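Local coordinates for protein hydrolase, haloacid dehalogenase-like family (Streptococcus pneumoniae, PDB 2FI1) that probably hydrolyses a substrate such as a phosphate ester, as a haloacid dehalogenase-like enzyme, and binds a calcium ion, at residues L17-E22 and S43-L48; P81-G86 and E116-A121; Q110-L115 and T125-S130. One frame throughout, in Å; residues are numbered along the deposited sequence.

Contact 1 of 3, residues L17-E22 and S43-L48; sequences LLDNYE and SVYQAL
The ring of Tyr45 carries Tyr21 on one face and Asp19 at its edge. CB of Tyr21 stands over that face, displaced toward the rim, 3.8 Å from the ring centroid in a CH-pi contact. Near the ring plane, Tyr45 OH donates to Asp19 OD1 at 2.6 Å, reaching the oxygen on its syn side and 26° out of the carboxylate plane; carboxylate and ring are turned 79° apart. Tyr45 CG lies anti to the backbone N (chi1 -170°), beside the carbonyl carbon. Asp19 OD1 also takes a weak capping bond from Glu22 N, 3.3 Å long, as Asp19 is the N-cap of helix 20-34. One face of the Tyr21 ring has Asn20 ND2 over its centre, and the Tyr21 and Leu48 side chains slide past each other in opposite directions, with Tyr21 CE1 3.4 Å from Leu48 O. The Glu22 and Tyr45 side chains cross at about a right angle, Glu22 OE1 lying near Tyr45 CE1 and bonded to His41, whose ring also meets that of Tyr45. The contact joins the start of helix 20-34 to helix 41-50 in the helical region, probably the cap of the haloacid dehalogenase family, where Leu48 packs on Ala55 of helix 52-59.

Contact 2 of 3, residues P81-G86 and E116-A121; sequences PILFEG and EKTSIA
Leu83 and Pro81 lean against Thr118, where helix 110-117 gives way to a turn. Leu83 leaves its backbone with CB pointing toward the turn and CG anti to the carbonyl carbon (chi1 -61°). CG is the first atom to make contact, 3.9 Å from Thr118 CB. Beyond it the two methyls spread over Thr118 and Ile120. CD2 lies 3.8 Å from Thr118 CB, with CG2 and OG1 of the same threonine and CD1 of Ile120 scarcely farther, whereas CD1 meets Ile120 CG2 at 3.9 Å and also nears the carbonyl oxygen of Thr118. Leu83 and Ile120 run past each other in opposite directions. Thr118 turns its methyl to the proline: CG2 is 3.7 Å from Pro81 CB, while OG1 bonds back to the carbonyl oxygen of Ile114. On the more exposed side, Pro81 CD touches Lys117 CB at 3.8 Å before the lysine chain bends away. A water links the backbones, donating to Pro81 O at 2.7 Å and, at 3.2 Å, to Lys117 O. Ser119, with positive phi, closes the helix in a Schellman motif, and this reversal brings Ile120 round to Leu83. The loop between helices 66-77 and 87-96 is laid across the C-terminal end of helix 110-117, with Pro81 also on Ile114, while Ile82 and Phe84 pair through their backbones with Asp19 and Leu17.

Contact 3 of 3, residues Q110-L115 and T125-S130; sequences QVLEIL and TEVVTS
Val127 projects from strand 126-128 into three side chains of helix 110-115, and the closest packing gathers round its two methyls. CG2 faces Leu115 CD1 tip to tip at 3.6 Å. CG1, anti to the backbone N (chi1 176°), serves the other two: Leu112 CD2 lies 3.7 Å away as the leucine slides past in the opposite direction, and Val111 CG1 is at 3.9 Å, its side chain crossing that of Val127 at a slant. Val111 and Leu115 are buried and also rest on Leu103 of strand 100-104, so this side of the contact belongs to the interior between helix and sheet.

Thr129 is buried too but packs less closely: its CG2 is 4.1 Å from both Val111 CB and Leu112 CD2. Leu112 forms the solvent edge of the contact, although its CD2 remains close to Val127. The segment axes approach to 9.9 Å at 136°, with helix and strand running in roughly opposite senses, as expected in the beta-alpha-beta unit formed by strand 100-104, helix 110-117 and strand 124-128. This unit belongs to the parallel alpha/beta core, consistent with the Rossmann-like core of the haloacid dehalogenase family. Val128 turns its side chain to the other side of the strand, onto Tyr145 and Leu146 of helix 141-149.

The contact is made by apolar carbon atoms, mostly methyls, so the attachment rests on shape and burial. Thr129 divides its chemistry: CG2 goes to the helix, while OG1 bonds to Asp109 and Ser131, so its polar end is satisfied without entering the hydrocarbon surface.

Overall arrangement
From the N terminus, contact 1 comes first, closing a mostly helical excursion of 20 residues. Contact 2 opens only after that excursion is complete and spans 29 residues. Its return segment begins in the last turn of helix 110-117, which also supplies contact 3, so these two contacts cross along the chain, and Ile120 N and Ala121 N both probably bond to Leu115 O. Contact 3 spans only nine residues and closes the helix-to-strand connection of the beta-alpha-beta unit. The backbone pairing of 17-22 with 81-86 joins contacts 1 and 2, and Leu18 reaches Ile114 directly. Together the contacts lead from the helical region through the connecting segments to the edge strand 124-128 of the five-stranded parallel sheet.

Contact 1 of 3, residues L17-E22 and S43-L48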
ATOM      1  N   LEU A  17       3.176   1.167   2.319  1.00  8.70           N
ATOM      2  CA  LEU A  17       3.025   2.267   3.283  1.00  9.24           C
ATOM      3  C   LEU A  17       1.792   2.089   4.163  1.00  9.16           C
ATOM      4  O   LEU A  17       1.836   2.349   5.361  1.00  8.79           O
ATOM      5  CB  LEU A  17       2.943   3.598   2.550  1.00  9.73           C
ATOM      6  CG  LEU A  17       4.190   3.986   1.763  1.00 10.75           C
ATOM      7  CD1 LEU A  17       3.927   5.286   1.073  1.00 12.69           C
ATOM      8  CD2 LEU A  17       5.414   4.091   2.660  1.00 13.32           C
ATOM      9  N   LEU A  18       0.698   1.658   3.542  1.00  8.83           N
ATOM     10  CA  LEU A  18      -0.592   1.504   4.219  1.00  8.45           C
ATOM     11  C   LEU A  18      -0.838   0.037   4.536  1.00  8.59           C
ATOM     12  O   LEU A  18      -0.793  -0.804   3.637  1.00  8.75           O
ATOM     13  CB  LEU A  18      -1.706   2.020   3.318  1.00  9.00           C
ATOM     14  CG  LEU A  18      -3.127   1.953   3.881  1.00  9.68           C
ATOM     15  CD1 LEU A  18      -3.319   3.007   4.953  1.00 10.74           C
ATOM     16  CD2 LEU A  18      -4.121   2.108   2.752  1.00 10.42           C
ATOM     17  N   ASP A  19      -1.085  -0.260   5.814  1.00  8.38           N
ATOM     18  CA  ASP A  19      -1.432  -1.615   6.239  1.00  8.91           C
ATOM     19  C   ASP A  19      -2.945  -1.797   6.063  1.00  9.13           C
ATOM     20  O   ASP A  19      -3.709  -1.854   7.031  1.00  9.09           O
ATOM     21  CB  ASP A  19      -0.987  -1.829   7.686  1.00  8.91           C
ATOM     22  CG  ASP A  19      -1.001  -3.291   8.109  1.00 10.06           C
ATOM     23  OD1 ASP A  19      -1.499  -4.138   7.339  1.00 10.38           O
ATOM     24  OD2 ASP A  19      -0.507  -3.569   9.224  1.00 12.14           O
ATOM     25  N   ASN A  20      -3.379  -1.881   4.809  1.00  8.96           N
ATOM     26  CA  ASN A  20      -4.800  -2.045   4.531  1.00  9.02           C
ATOM     27  C   ASN A  20      -5.327  -3.373   5.056  1.00  9.16           C
ATOM     28  O   ASN A  20      -6.508  -3.470   5.404  1.00  8.91           O
ATOM     29  CB  ASN A  20      -5.103  -1.914   3.039  1.00  9.18           C
ATOM     30  CG  ASN A  20      -4.327  -2.892   2.205  1.00  9.88           C
ATOM     31  OD1 ASN A  20      -3.147  -2.673   1.919  1.00 11.48           O
ATOM     32  ND2 ASN A  20      -4.977  -3.983   1.790  1.00 10.90           N
ATOM     33  N   TYR A  21      -4.491  -4.404   5.120  1.00  8.77           N
ATOM     34  CA  TYR A  21      -4.994  -5.680   5.624  1.00  9.30           C
ATOM     35  C   TYR A  21      -5.292  -5.615   7.110  1.00  8.89           C
ATOM     36  O   TYR A  21      -6.114  -6.387   7.598  1.00  8.53           O
ATOM     37  CB  TYR A  21      -4.074  -6.847   5.237  1.00 10.39           C
ATOM     38  CG  TYR A  21      -4.108  -7.097   3.745  1.00 11.69           C
ATOM     39  CD1 TYR A  21      -5.282  -7.507   3.117  1.00 12.42           C
ATOM     40  CD2 TYR A  21      -2.984  -6.900   2.960  1.00 13.42           C
ATOM     41  CE1 TYR A  21      -5.324  -7.710   1.740  1.00 13.89           C
ATOM     42  CE2 TYR A  21      -3.018  -7.107   1.585  1.00 14.41           C
ATOM     43  CZ  TYR A  21      -4.191  -7.505   0.990  1.00 13.73           C
ATOM     44  OH  TYR A  21      -4.231  -7.721  -0.369  1.00 16.30           O
ATOM     45  N   GLU A  22      -4.676  -4.687   7.839  1.00  8.86           N
ATOM     46  CA  GLU A  22      -4.991  -4.553   9.267  1.00  9.05           C
ATOM     47  C   GLU A  22      -6.394  -3.996   9.493  1.00  9.44           C
ATOM     48  O   GLU A  22      -7.154  -4.520  10.311  1.00  9.55           O
ATOM     49  CB  GLU A  22      -3.953  -3.684   9.991  1.00  9.73           C
ATOM     50  CG  GLU A  22      -4.168  -3.557  11.496  1.00 10.43           C
ATOM     51  CD  GLU A  22      -4.138  -4.886  12.216  1.00 13.82           C
ATOM     52  OE1 GLU A  22      -3.509  -5.828  11.696  1.00 12.66           O
ATOM     53  OE2 GLU A  22      -4.766  -4.981  13.294  1.00 17.64           O
ATOM     54  N   SER A  43      -4.828 -15.428  11.222  1.00  8.44           N
ATOM     55  CA  SER A  43      -5.452 -16.279  10.202  1.00  8.55           C
ATOM     56  C   SER A  43      -6.269 -15.463   9.222  1.00  8.54           C
ATOM     57  O   SER A  43      -6.204 -15.690   8.013  1.00  8.46           O
ATOM     58  CB  SER A  43      -6.363 -17.331  10.824  1.00  8.74           C
ATOM     59  OG  SER A  43      -5.620 -18.247  11.616  1.00  9.30           O
ATOM     60  N   VAL A  44      -7.057 -14.539   9.756  1.00  8.30           N
ATOM     61  CA  VAL A  44      -7.913 -13.693   8.933  1.00  8.38           C
ATOM     62  C   VAL A  44      -7.064 -12.776   8.045  1.00  8.29           C
ATOM     63  O   VAL A  44      -7.343 -12.624   6.852  1.00  8.43           O
ATOM     64  CB  VAL A  44      -8.894 -12.894   9.806  1.00  8.51           C
ATOM     65  CG1 VAL A  44      -9.607 -11.815   9.008  1.00  8.94           C
ATOM     66  CG2 VAL A  44      -9.922 -13.837  10.433  1.00  9.80           C
ATOM     67  N   TYR A  45      -6.014 -12.205   8.612  1.00  8.29           N
ATOM     68  CA  TYR A  45      -5.120 -11.312   7.887  1.00  8.26           C
ATOM     69  C   TYR A  45      -4.493 -12.047   6.705  1.00  8.91           C
ATOM     70  O   TYR A  45      -4.484 -11.555   5.570  1.00  8.75           O
ATOM     71  CB  TYR A  45      -4.063 -10.799   8.874  1.00  8.66           C
ATOM     72  CG  TYR A  45      -3.168  -9.675   8.418  1.00  8.48           C
ATOM     73  CD1 TYR A  45      -3.378  -8.378   8.859  1.00  8.89           C
ATOM     74  CD2 TYR A  45      -2.082  -9.909   7.595  1.00  9.83           C
ATOM     75  CE1 TYR A  45      -2.541  -7.352   8.476  1.00  9.18           C
ATOM     76  CE2 TYR A  45      -1.248  -8.884   7.200  1.00 10.13           C
ATOM     77  CZ  TYR A  45      -1.481  -7.610   7.647  1.00  9.49           C
ATOM     78  OH  TYR A  45      -0.627  -6.609   7.240  1.00 11.29           O
ATOM     79  N   GLN A  46      -3.966 -13.241   6.955  1.00  8.28           N
ATOM     80  CA  GLN A  46      -3.342 -14.010   5.894  1.00  8.63           C
ATOM     81  C   GLN A  46      -4.352 -14.404   4.831  1.00  8.57           C
ATOM     82  O   GLN A  46      -4.050 -14.355   3.632  1.00  9.12           O
ATOM     83  CB  GLN A  46      -2.636 -15.244   6.475  1.00  9.06           C
ATOM     84  CG  GLN A  46      -2.001 -16.176   5.443  1.00 10.77           C
ATOM     85  CD  GLN A  46      -0.961 -15.507   4.587  1.00 16.98           C
ATOM     86  OE1 GLN A  46      -0.297 -14.553   5.015  1.00 17.31           O
ATOM     87  NE2 GLN A  46      -0.804 -16.010   3.351  1.00 20.50           N
ATOM     88  N   ALA A  47      -5.548 -14.797   5.252  1.00  8.22           N
ATOM     89  CA  ALA A  47      -6.586 -15.170   4.293  1.00  8.49           C
ATOM     90  C   ALA A  47      -6.962 -13.999   3.389  1.00  8.82           C
ATOM     91  O   ALA A  47      -7.119 -14.179   2.176  1.00  9.37           O
ATOM     92  CB  ALA A  47      -7.803 -15.698   4.996  1.00  8.57           C
ATOM     93  N   LEU A  48      -7.144 -12.820   3.970  1.00  8.61           N
ATOM     94  CA  LEU A  48      -7.449 -11.621   3.178  1.00  9.09           C
ATOM     95  C   LEU A  48      -6.325 -11.281   2.207  1.00 10.22           C
ATOM     96  O   LEU A  48      -6.577 -10.808   1.097  1.00 10.24           O
ATOM     97  CB  LEU A  48      -7.775 -10.440   4.091  1.00  8.93           C
ATOM     98  CG  LEU A  48      -9.124 -10.568   4.801  1.00  8.60           C
ATOM     99  CD1 LEU A  48      -9.220  -9.541   5.896  1.00  8.90           C
ATOM    100  CD2 LEU A  48     -10.279 -10.401   3.807  1.00  9.28           C
TER

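Contact 2 of 3, residues P81-G86 and E116-A121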
ATOM      1  N   PRO A  81      -7.230   5.127   8.840  1.00 12.35           N
ATOM      2  CA  PRO A  81      -6.352   4.117   8.248  1.00 11.76           C
ATOM      3  C   PRO A  81      -5.082   3.921   9.071  1.00 11.38           C
ATOM      4  O   PRO A  81      -4.689   4.811   9.832  1.00 11.68           O
ATOM      5  CB  PRO A  81      -6.032   4.679   6.856  1.00 11.37           C
ATOM      6  CG  PRO A  81      -6.975   5.823   6.631  1.00 11.99           C
ATOM      7  CD  PRO A  81      -7.367   6.316   7.980  1.00 12.70           C
ATOM      8  N   ILE A  82      -4.456   2.764   8.921  1.00 10.63           N
ATOM      9  CA  ILE A  82      -3.291   2.385   9.701  1.00 10.70           C
ATOM     10  C   ILE A  82      -2.097   2.203   8.772  1.00 10.29           C
ATOM     11  O   ILE A  82      -2.137   1.377   7.867  1.00  9.92           O
ATOM     12  CB  ILE A  82      -3.580   1.077  10.478  1.00 10.43           C
ATOM     13  CG1 ILE A  82      -4.753   1.300  11.438  1.00 11.56           C
ATOM     14  CG2 ILE A  82      -2.360   0.597  11.254  1.00 10.79           C
ATOM     15  CD1 ILE A  82      -5.270   0.049  12.093  1.00 12.08           C
ATOM     16  N   LEU A  83      -1.044   2.991   8.980  1.00 10.18           N
ATOM     17  CA  LEU A  83       0.210   2.818   8.240  1.00 10.24           C
ATOM     18  C   LEU A  83       0.985   1.642   8.811  1.00 10.64           C
ATOM     19  O   LEU A  83       0.765   1.251   9.961  1.00 11.60           O
ATOM     20  CB  LEU A  83       1.077   4.078   8.350  1.00 10.06           C
ATOM     21  CG  LEU A  83       0.484   5.366   7.791  1.00 10.96           C
ATOM     22  CD1 LEU A  83       1.433   6.517   8.105  1.00 11.56           C
ATOM     23  CD2 LEU A  83       0.230   5.236   6.294  1.00 11.16           C
ATOM     24  N   PHE A  84       1.919   1.091   8.040  1.00 11.19           N
ATOM     25  CA  PHE A  84       2.879   0.170   8.640  1.00 11.98           C
ATOM     26  C   PHE A  84       3.700   0.909   9.686  1.00 12.68           C
ATOM     27  O   PHE A  84       3.943   2.114   9.560  1.00 11.98           O
ATOM     28  CB  PHE A  84       3.759  -0.480   7.578  1.00 12.58           C
ATOM     29  CG  PHE A  84       3.084  -1.619   6.879  1.00 12.52           C
ATOM     30  CD1 PHE A  84       2.980  -2.852   7.502  1.00 14.67           C
ATOM     31  CD2 PHE A  84       2.490  -1.454   5.643  1.00 12.47           C
ATOM     32  CE1 PHE A  84       2.331  -3.896   6.876  1.00 14.89           C
ATOM     33  CE2 PHE A  84       1.842  -2.491   5.027  1.00 13.05           C
ATOM     34  CZ  PHE A  84       1.772  -3.710   5.635  1.00 13.57           C
ATOM     35  N   GLU A  85       4.111   0.198  10.731  1.00 13.45           N
ATOM     36  CA  GLU A  85       4.855   0.806  11.816  1.00 14.28           C
ATOM     37  C   GLU A  85       6.135   1.425  11.278  1.00 12.99           C
ATOM     38  O   GLU A  85       6.862   0.771  10.558  1.00 13.81           O
ATOM     39  CB  GLU A  85       5.223  -0.248  12.868  1.00 15.42           C
ATOM     40  CG  GLU A  85       5.846   0.324  14.126  1.00 19.02           C
ATOM     41  CD  GLU A  85       4.900   1.237  14.875  1.00 24.17           C
ATOM     42  OE1 GLU A  85       3.699   0.899  14.968  1.00 28.79           O
ATOM     43  OE2 GLU A  85       5.349   2.291  15.370  1.00 29.24           O
ATOM     44  N   GLY A  86       6.380   2.687  11.615  1.00 12.06           N
ATOM     45  CA  GLY A  86       7.634   3.340  11.255  1.00 11.05           C
ATOM     46  C   GLY A  86       7.643   4.059   9.917  1.00 10.06           C
ATOM     47  O   GLY A  86       8.653   4.626   9.538  1.00  9.71           O
ATOM     48  N   GLU A 116      -4.091  12.107   3.381  1.00  9.59           N
ATOM     49  CA  GLU A 116      -4.439  13.170   4.322  1.00 10.87           C
ATOM     50  C   GLU A 116      -4.746  12.608   5.712  1.00 10.79           C
ATOM     51  O   GLU A 116      -4.241  13.103   6.727  1.00 11.33           O
ATOM     52  CB  GLU A 116      -5.650  13.960   3.814  1.00 11.79           C
ATOM     53  CG  GLU A 116      -5.389  14.806   2.588  1.00 14.87           C
ATOM     54  CD  GLU A 116      -4.366  15.905   2.805  1.00 17.64           C
ATOM     55  OE1 GLU A 116      -4.179  16.343   3.961  1.00 20.17           O
ATOM     56  OE2 GLU A 116      -3.763  16.345   1.804  1.00 21.80           O
ATOM     57  N   LYS A 117      -5.574  11.573   5.774  1.00 10.81           N
ATOM     58  CA  LYS A 117      -5.963  10.999   7.053  1.00 11.18           C
ATOM     59  C   LYS A 117      -4.774  10.428   7.817  1.00 11.03           C
ATOM     60  O   LYS A 117      -4.768  10.442   9.049  1.00 11.69           O
ATOM     61  CB  LYS A 117      -7.016   9.907   6.857  1.00 11.96           C
ATOM     62  CG  LYS A 117      -8.391  10.433   6.510  1.00 14.10           C
ATOM     63  CD  LYS A 117      -9.406   9.305   6.490  1.00 18.50           C
ATOM     64  CE  LYS A 117      -9.934   9.045   5.109  1.00 22.19           C
ATOM     65  NZ  LYS A 117     -10.897  10.120   4.741  1.00 25.27           N
ATOM     66  N   THR A 118      -3.774   9.924   7.095  1.00  9.73           N
ATOM     67  CA  THR A 118      -2.569   9.361   7.715  1.00  9.03           C
ATOM     68  C   THR A 118      -1.419  10.367   7.826  1.00  9.28           C
ATOM     69  O   THR A 118      -0.321  10.011   8.272  1.00  9.38           O
ATOM     70  CB  THR A 118      -2.081   8.120   6.949  1.00  9.09           C
ATOM     71  OG1 THR A 118      -1.801   8.474   5.596  1.00  8.19           O
ATOM     72  CG2 THR A 118      -3.125   7.015   6.980  1.00  9.16           C
ATOM     73  N   SER A 119      -1.676  11.610   7.432  1.00  8.65           N
ATOM     74  CA  SER A 119      -0.709  12.705   7.563  1.00  8.82           C
ATOM     75  C   SER A 119       0.622  12.418   6.874  1.00  8.65           C
ATOM     76  O   SER A 119       1.683  12.795   7.379  1.00  8.72           O
ATOM     77  CB  SER A 119      -0.497  13.057   9.041  1.00  9.67           C
ATOM     78  OG  SER A 119      -1.734  13.425   9.624  1.00 10.46           O
ATOM     79  N   ILE A 120       0.579  11.778   5.712  1.00  8.52           N
ATOM     80  CA  ILE A 120       1.789  11.654   4.893  1.00  8.22           C
ATOM     81  C   ILE A 120       1.685  12.327   3.517  1.00  8.05           C
ATOM     82  O   ILE A 120       2.618  12.262   2.731  1.00  7.44           O
ATOM     83  CB  ILE A 120       2.266  10.190   4.762  1.00  8.27           C
ATOM     84  CG1 ILE A 120       1.203   9.310   4.096  1.00  9.12           C
ATOM     85  CG2 ILE A 120       2.664   9.651   6.134  1.00  8.79           C
ATOM     86  CD1 ILE A 120       1.714   7.931   3.714  1.00  9.32           C
ATOM     87  N   ALA A 121       0.587  13.032   3.247  1.00  8.20           N
ATOM     88  CA  ALA A 121       0.430  13.718   1.963  1.00  8.55           C
ATOM     89  C   ALA A 121       1.589  14.675   1.687  1.00  8.15           C
ATOM     90  O   ALA A 121       2.043  14.818   0.543  1.00  9.08           O
ATOM     91  CB  ALA A 121      -0.893  14.469   1.913  1.00  8.57           C
TER
HETATM   92  O   HOH W   1      -4.881   7.498  10.297  1.00 32.50           O

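Contact 3 of 3, residues Q110-L115 and T125-S130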
ATOM      1  N   GLN A 110      -9.565   8.607  -4.148  1.00 17.16           N
ATOM      2  CA  GLN A 110      -9.642   8.260  -2.702  1.00 17.73           C
ATOM      3  C   GLN A 110      -8.256   8.103  -2.063  1.00 17.33           C
ATOM      4  O   GLN A 110      -8.069   8.328  -0.861  1.00 17.14           O
ATOM      5  CB  GLN A 110     -10.430   6.963  -2.451  1.00 17.96           C
ATOM      6  CG  GLN A 110     -10.788   6.758  -0.964  1.00 20.36           C
ATOM      7  CD  GLN A 110     -11.158   5.329  -0.590  1.00 20.63           C
ATOM      8  OE1 GLN A 110     -11.273   4.448  -1.450  1.00 24.39           O
ATOM      9  NE2 GLN A 110     -11.346   5.094   0.711  1.00 22.72           N
ATOM     10  N   VAL A 111      -7.288   7.691  -2.864  1.00 15.85           N
ATOM     11  CA  VAL A 111      -5.889   7.639  -2.438  1.00 15.78           C
ATOM     12  C   VAL A 111      -5.535   8.924  -1.719  1.00 15.11           C
ATOM     13  O   VAL A 111      -4.863   8.909  -0.691  1.00 14.99           O
ATOM     14  CB  VAL A 111      -4.939   7.429  -3.657  1.00 15.65           C
ATOM     15  CG1 VAL A 111      -3.473   7.715  -3.289  1.00 16.56           C
ATOM     16  CG2 VAL A 111      -5.082   6.010  -4.188  1.00 16.45           C
ATOM     17  N   LEU A 112      -5.987  10.048  -2.257  1.00 13.77           N
ATOM     18  CA  LEU A 112      -5.566  11.324  -1.733  1.00 13.43           C
ATOM     19  C   LEU A 112      -6.115  11.519  -0.325  1.00 13.07           C
ATOM     20  O   LEU A 112      -5.420  12.056   0.537  1.00 12.64           O
ATOM     21  CB  LEU A 112      -5.973  12.453  -2.673  1.00 13.37           C
ATOM     22  CG  LEU A 112      -5.528  12.282  -4.134  1.00 14.94           C
ATOM     23  CD1 LEU A 112      -5.905  13.517  -4.941  1.00 15.62           C
ATOM     24  CD2 LEU A 112      -4.049  11.988  -4.260  1.00 16.79           C
ATOM     25  N   GLU A 113      -7.348  11.069  -0.092  1.00 12.34           N
ATOM     26  CA  GLU A 113      -7.958  11.128   1.244  1.00 12.96           C
ATOM     27  C   GLU A 113      -7.192  10.299   2.260  1.00 11.36           C
ATOM     28  O   GLU A 113      -7.018  10.704   3.403  1.00 10.58           O
ATOM     29  CB  GLU A 113      -9.399  10.606   1.208  1.00 13.72           C
ATOM     30  CG  GLU A 113     -10.362  11.410   0.342  1.00 16.15           C
ATOM     31  CD  GLU A 113     -11.698  10.705   0.118  1.00 17.63           C
ATOM     32  OE1 GLU A 113     -11.996   9.708   0.822  1.00 23.48           O
ATOM     33  OE2 GLU A 113     -12.452  11.150  -0.771  1.00 23.32           O
ATOM     34  N   ILE A 114      -6.749   9.122   1.850  1.00 10.08           N
ATOM     35  CA  ILE A 114      -5.977   8.257   2.733  1.00  9.94           C
ATOM     36  C   ILE A 114      -4.671   8.933   3.153  1.00  9.30           C
ATOM     37  O   ILE A 114      -4.285   8.867   4.317  1.00  9.02           O
ATOM     38  CB  ILE A 114      -5.671   6.899   2.063  1.00 10.13           C
ATOM     39  CG1 ILE A 114      -6.979   6.144   1.787  1.00 12.58           C
ATOM     40  CG2 ILE A 114      -4.723   6.049   2.912  1.00 11.12           C
ATOM     41  CD1 ILE A 114      -7.739   5.708   3.015  1.00 14.70           C
ATOM     42  N   LEU A 115      -3.997   9.582   2.214  1.00  8.90           N
ATOM     43  CA  LEU A 115      -2.740  10.276   2.513  1.00  8.91           C
ATOM     44  C   LEU A 115      -2.948  11.443   3.477  1.00  9.19           C
ATOM     45  O   LEU A 115      -2.080  11.740   4.301  1.00  8.96           O
ATOM     46  CB  LEU A 115      -2.098  10.776   1.222  1.00  8.82           C
ATOM     47  CG  LEU A 115      -1.762   9.709   0.180  1.00  9.93           C
ATOM     48  CD1 LEU A 115      -1.119  10.339  -1.046  1.00 10.29           C
ATOM     49  CD2 LEU A 115      -0.848   8.651   0.774  1.00 11.31           C
ATOM     50  N   THR A 125       6.039  14.452  -3.796  1.00  8.24           N
ATOM     51  CA  THR A 125       6.202  15.426  -4.866  1.00  9.11           C
ATOM     52  C   THR A 125       5.085  15.278  -5.895  1.00  8.84           C
ATOM     53  O   THR A 125       4.532  16.275  -6.369  1.00  9.86           O
ATOM     54  CB  THR A 125       7.585  15.289  -5.504  1.00  9.03           C
ATOM     55  OG1 THR A 125       8.584  15.607  -4.520  1.00 10.42           O
ATOM     56  CG2 THR A 125       7.737  16.200  -6.708  1.00 10.11           C
ATOM     57  N   GLU A 126       4.737  14.040  -6.235  1.00  8.62           N
ATOM     58  CA  GLU A 126       3.563  13.778  -7.060  1.00  8.42           C
ATOM     59  C   GLU A 126       2.976  12.422  -6.701  1.00  7.98           C
ATOM     60  O   GLU A 126       3.707  11.457  -6.440  1.00  8.19           O
ATOM     61  CB  GLU A 126       3.878  13.838  -8.558  1.00  8.52           C
ATOM     62  CG  GLU A 126       2.618  13.679  -9.423  1.00  8.94           C
ATOM     63  CD  GLU A 126       2.788  14.010 -10.893  1.00  9.74           C
ATOM     64  OE1 GLU A 126       3.673  14.804 -11.265  1.00 10.29           O
ATOM     65  OE2 GLU A 126       2.009  13.461 -11.698  1.00 10.96           O
ATOM     66  N   VAL A 127       1.649  12.386  -6.662  1.00  8.40           N
ATOM     67  CA  VAL A 127       0.868  11.169  -6.476  1.00  8.18           C
ATOM     68  C   VAL A 127       0.155  10.882  -7.795  1.00  8.59           C
ATOM     69  O   VAL A 127      -0.606  11.726  -8.288  1.00  9.21           O
ATOM     70  CB  VAL A 127      -0.161  11.315  -5.346  1.00  8.12           C
ATOM     71  CG1 VAL A 127      -1.029  10.068  -5.246  1.00  8.88           C
ATOM     72  CG2 VAL A 127       0.526  11.601  -4.022  1.00  8.56           C
ATOM     73  N   VAL A 128       0.423   9.711  -8.361  1.00  8.28           N
ATOM     74  CA  VAL A 128      -0.230   9.248  -9.588  1.00  9.20           C
ATOM     75  C   VAL A 128      -1.353   8.311  -9.161  1.00  9.10           C
ATOM     76  O   VAL A 128      -1.102   7.309  -8.493  1.00  9.61           O
ATOM     77  CB  VAL A 128       0.765   8.508 -10.496  1.00  9.36           C
ATOM     78  CG1 VAL A 128       0.041   7.866 -11.690  1.00 10.32           C
ATOM     79  CG2 VAL A 128       1.890   9.457 -10.945  1.00 10.72           C
ATOM     80  N   THR A 129      -2.591   8.652  -9.532  1.00  9.35           N
ATOM     81  CA  THR A 129      -3.744   7.781  -9.319  1.00  9.82           C
ATOM     82  C   THR A 129      -4.293   7.385 -10.685  1.00 10.16           C
ATOM     83  O   THR A 129      -3.762   7.800 -11.707  1.00 10.15           O
ATOM     84  CB  THR A 129      -4.855   8.493  -8.529  1.00  9.80           C
ATOM     85  OG1 THR A 129      -5.493   9.451  -9.373  1.00 10.99           O
ATOM     86  CG2 THR A 129      -4.297   9.197  -7.299  1.00 10.13           C
ATOM     87  N   SER A 130      -5.367   6.599 -10.695  1.00 10.20           N
ATOM     88  CA  SER A 130      -5.967   6.179 -11.967  1.00 10.29           C
ATOM     89  C   SER A 130      -6.377   7.357 -12.840  1.00 10.55           C
ATOM     90  O   SER A 130      -6.407   7.237 -14.066  1.00 10.19           O
ATOM     91  CB  SER A 130      -7.171   5.287 -11.735  1.00 10.64           C
ATOM     92  OG  SER A 130      -8.213   5.988 -11.091  1.00 13.18           O
TER